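Local coordinates for imelysin (Bacteroides ovatus, PDB 3N8U), which is of uncertain role, but belongs to the imelysin family, named for presumed peptidases, and is built mainly of helices, at residues K165-K170 with A199-I204. Residues are numbered along the deposited sequence; the frame is centred on the assembly and turned at random. Where two conformers were deposited one is given.
Sequences KNAIQK and AELESI. With EDO (1,2-ethanediol), chain G.
A167 of helix 158-177 faces L201 and I204 of helix 189-214 in an antiparallel helix-helix packing toward one side of the molecule, apolar inside and bordered by a salt bridge on its solvent-facing edge. The CA atoms of A167 and L201 come within 5.3 Å, and the small methyl permits this approach: A167 CB sits 4.0 Å from both L201 CD1 and I204 CG2. Deeper in, L201 CD1 also meets the side of I168, 3.7 Å from its CG1. With CG anti to the backbone N (chi1 179°), L201 turns CD1 over the A167-I168 peptide, while CD2 lies nearer I168 CA; I132 of helix 121-137 touches this leucine as well. On the solvent side K170, fully extended, reaches across so that its NZ gives a hydrogen bond of 2.9 Å to E200 OE1, on the syn lone pair of that oxygen. A water accepts from the same NZ and donates to E200 OE2, closing a ring that engages both carboxylate oxygens and probably steadies the turn of the carboxylate. The local axes pass 9.0 Å apart at 152°, as expected of an antiparallel helical hairpin, here formed by two successive helices of the mainly helical imelysin fold.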
loop_
_atom_site.group_PDB
_atom_site.type_symbol
_atom_site.label_atom_id
_atom_site.label_comp_id
_atom_site.label_asym_id
_atom_site.label_seq_id
_atom_site.Cartn_x
_atom_site.Cartn_y
_atom_site.Cartn_z
ATOM N N LYS A 165 -11.898 -17.415 2.338
ATOM C CA LYS A 165 -11.178 -17.495 1.052
ATOM C C LYS A 165 -12.059 -16.975 -0.075
ATOM O O LYS A 165 -11.609 -16.158 -0.899
ATOM C CB LYS A 165 -10.741 -18.932 0.767
ATOM C CG LYS A 165 -9.670 -19.432 1.733
ATOM C CD LYS A 165 -9.047 -20.721 1.259
ATOM C CE LYS A 165 -10.034 -21.864 1.273
ATOM N NZ LYS A 165 -9.358 -23.150 0.992
ATOM N N ASN A 166 -13.356 -17.328 -0.031
ATOM C CA ASN A 166 -14.292 -16.849 -1.049
ATOM C C ASN A 166 -14.513 -15.346 -0.939
ATOM O O ASN A 166 -14.583 -14.665 -1.969
ATOM C CB ASN A 166 -15.612 -17.587 -0.972
ATOM C CG ASN A 166 -15.526 -19.017 -1.446
ATOM O OD1 ASN A 166 -14.541 -19.432 -2.050
ATOM N ND2 ASN A 166 -16.564 -19.808 -1.165
ATOM N N ALA A 167 -14.571 -14.814 0.296
ATOM C CA ALA A 167 -14.796 -13.372 0.518
ATOM C C ALA A 167 -13.596 -12.541 0.018
ATOM O O ALA A 167 -13.770 -11.452 -0.559
ATOM C CB ALA A 167 -15.045 -13.097 1.983
ATOM N N ILE A 168 -12.389 -13.093 0.153
ATOM C CA ILE A 168 -11.182 -12.411 -0.344
ATOM C C ILE A 168 -11.263 -12.344 -1.875
ATOM O O ILE A 168 -11.077 -11.282 -2.470
ATOM C CB ILE A 168 -9.900 -13.176 0.126
ATOM C CG1 ILE A 168 -9.712 -13.048 1.663
ATOM C CG2 ILE A 168 -8.651 -12.664 -0.628
ATOM C CD1 ILE A 168 -8.643 -14.038 2.273
ATOM N N GLN A 169 -11.569 -13.494 -2.505
ATOM C CA GLN A 169 -11.651 -13.571 -3.969
ATOM C C GLN A 169 -12.789 -12.699 -4.504
ATOM O O GLN A 169 -12.613 -12.032 -5.531
ATOM C CB GLN A 169 -11.794 -15.038 -4.454
ATOM C CG GLN A 169 -10.555 -15.916 -4.191
ATOM C CD GLN A 169 -9.295 -15.424 -4.892
ATOM O OE1 GLN A 169 -9.276 -15.196 -6.110
ATOM N NE2 GLN A 169 -8.212 -15.243 -4.133
ATOM N N LYS A 170 -13.932 -12.660 -3.801
ATOM C CA LYS A 170 -15.077 -11.850 -4.223
ATOM C C LYS A 170 -14.698 -10.353 -4.265
ATOM O O LYS A 170 -15.085 -9.652 -5.197
ATOM C CB LYS A 170 -16.265 -12.073 -3.276
ATOM C CG LYS A 170 -17.549 -11.369 -3.714
ATOM C CD LYS A 170 -18.636 -11.563 -2.673
ATOM C CE LYS A 170 -19.952 -10.956 -3.122
ATOM N NZ LYS A 170 -21.054 -11.299 -2.167
ATOM N N ALA A 199 -16.811 -4.582 2.313
ATOM C CA ALA A 199 -17.465 -4.492 3.625
ATOM C C ALA A 199 -17.719 -5.899 4.156
ATOM O O ALA A 199 -17.516 -6.159 5.342
ATOM C CB ALA A 199 -18.779 -3.727 3.510
ATOM N N GLU A 200 -18.104 -6.830 3.252
ATOM C CA GLU A 200 -18.352 -8.223 3.660
ATOM C C GLU A 200 -17.039 -8.878 4.097
ATOM O O GLU A 200 -17.009 -9.632 5.081
ATOM C CB GLU A 200 -18.980 -9.034 2.513
ATOM C CG GLU A 200 -20.416 -8.616 2.194
ATOM C CD GLU A 200 -20.930 -9.115 0.859
ATOM O OE1 GLU A 200 -20.266 -9.984 0.247
ATOM O OE2 GLU A 200 -21.987 -8.617 0.407
ATOM N N LEU A 201 -15.948 -8.595 3.367
ATOM C CA LEU A 201 -14.640 -9.118 3.725
ATOM C C LEU A 201 -14.189 -8.559 5.091
ATOM O O LEU A 201 -13.699 -9.325 5.923
ATOM C CB LEU A 201 -13.635 -8.733 2.638
ATOM C CG LEU A 201 -12.179 -9.183 2.881
ATOM C CD1 LEU A 201 -12.104 -10.726 3.177
ATOM C CD2 LEU A 201 -11.317 -8.811 1.690
ATOM N N GLU A 202 -14.336 -7.213 5.330
ATOM C CA GLU A 202 -13.945 -6.635 6.610
ATOM C C GLU A 202 -14.721 -7.339 7.733
ATOM O O GLU A 202 -14.139 -7.708 8.746
ATOM C CB GLU A 202 -14.224 -5.122 6.659
ATOM C CG GLU A 202 -13.670 -4.501 7.936
ATOM C CD GLU A 202 -14.402 -3.293 8.498
ATOM O OE1 GLU A 202 -15.514 -2.983 8.013
ATOM O OE2 GLU A 202 -13.842 -2.636 9.405
ATOM N N SER A 203 -16.032 -7.542 7.523
ATOM C CA SER A 203 -16.877 -8.146 8.546
ATOM C C SER A 203 -16.443 -9.584 8.884
ATOM O O SER A 203 -16.307 -9.928 10.076
ATOM C CB SER A 203 -18.338 -8.133 8.111
ATOM O OG SER A 203 -19.142 -8.717 9.125
ATOM N N ILE A 204 -16.180 -10.417 7.839
ATOM C CA ILE A 204 -15.805 -11.812 8.120
ATOM C C ILE A 204 -14.441 -11.921 8.823
ATOM O O ILE A 204 -14.213 -12.878 9.573
ATOM C CB ILE A 204 -15.918 -12.711 6.878
ATOM C CG1 ILE A 204 -16.166 -14.185 7.302
ATOM C CG2 ILE A 204 -14.673 -12.570 5.941
ATOM C CD1 ILE A 204 -16.539 -15.067 6.181
HETATM C C1 EDO G . -17.893 -0.811 9.521
HETATM O O1 EDO G . -16.531 -1.131 9.848
HETATM C C2 EDO G . -18.722 -0.782 10.802
HETATM O O2 EDO G . -20.036 -0.241 10.581
HETATM O O HOH W 1 -22.236 -8.363 -2.495
#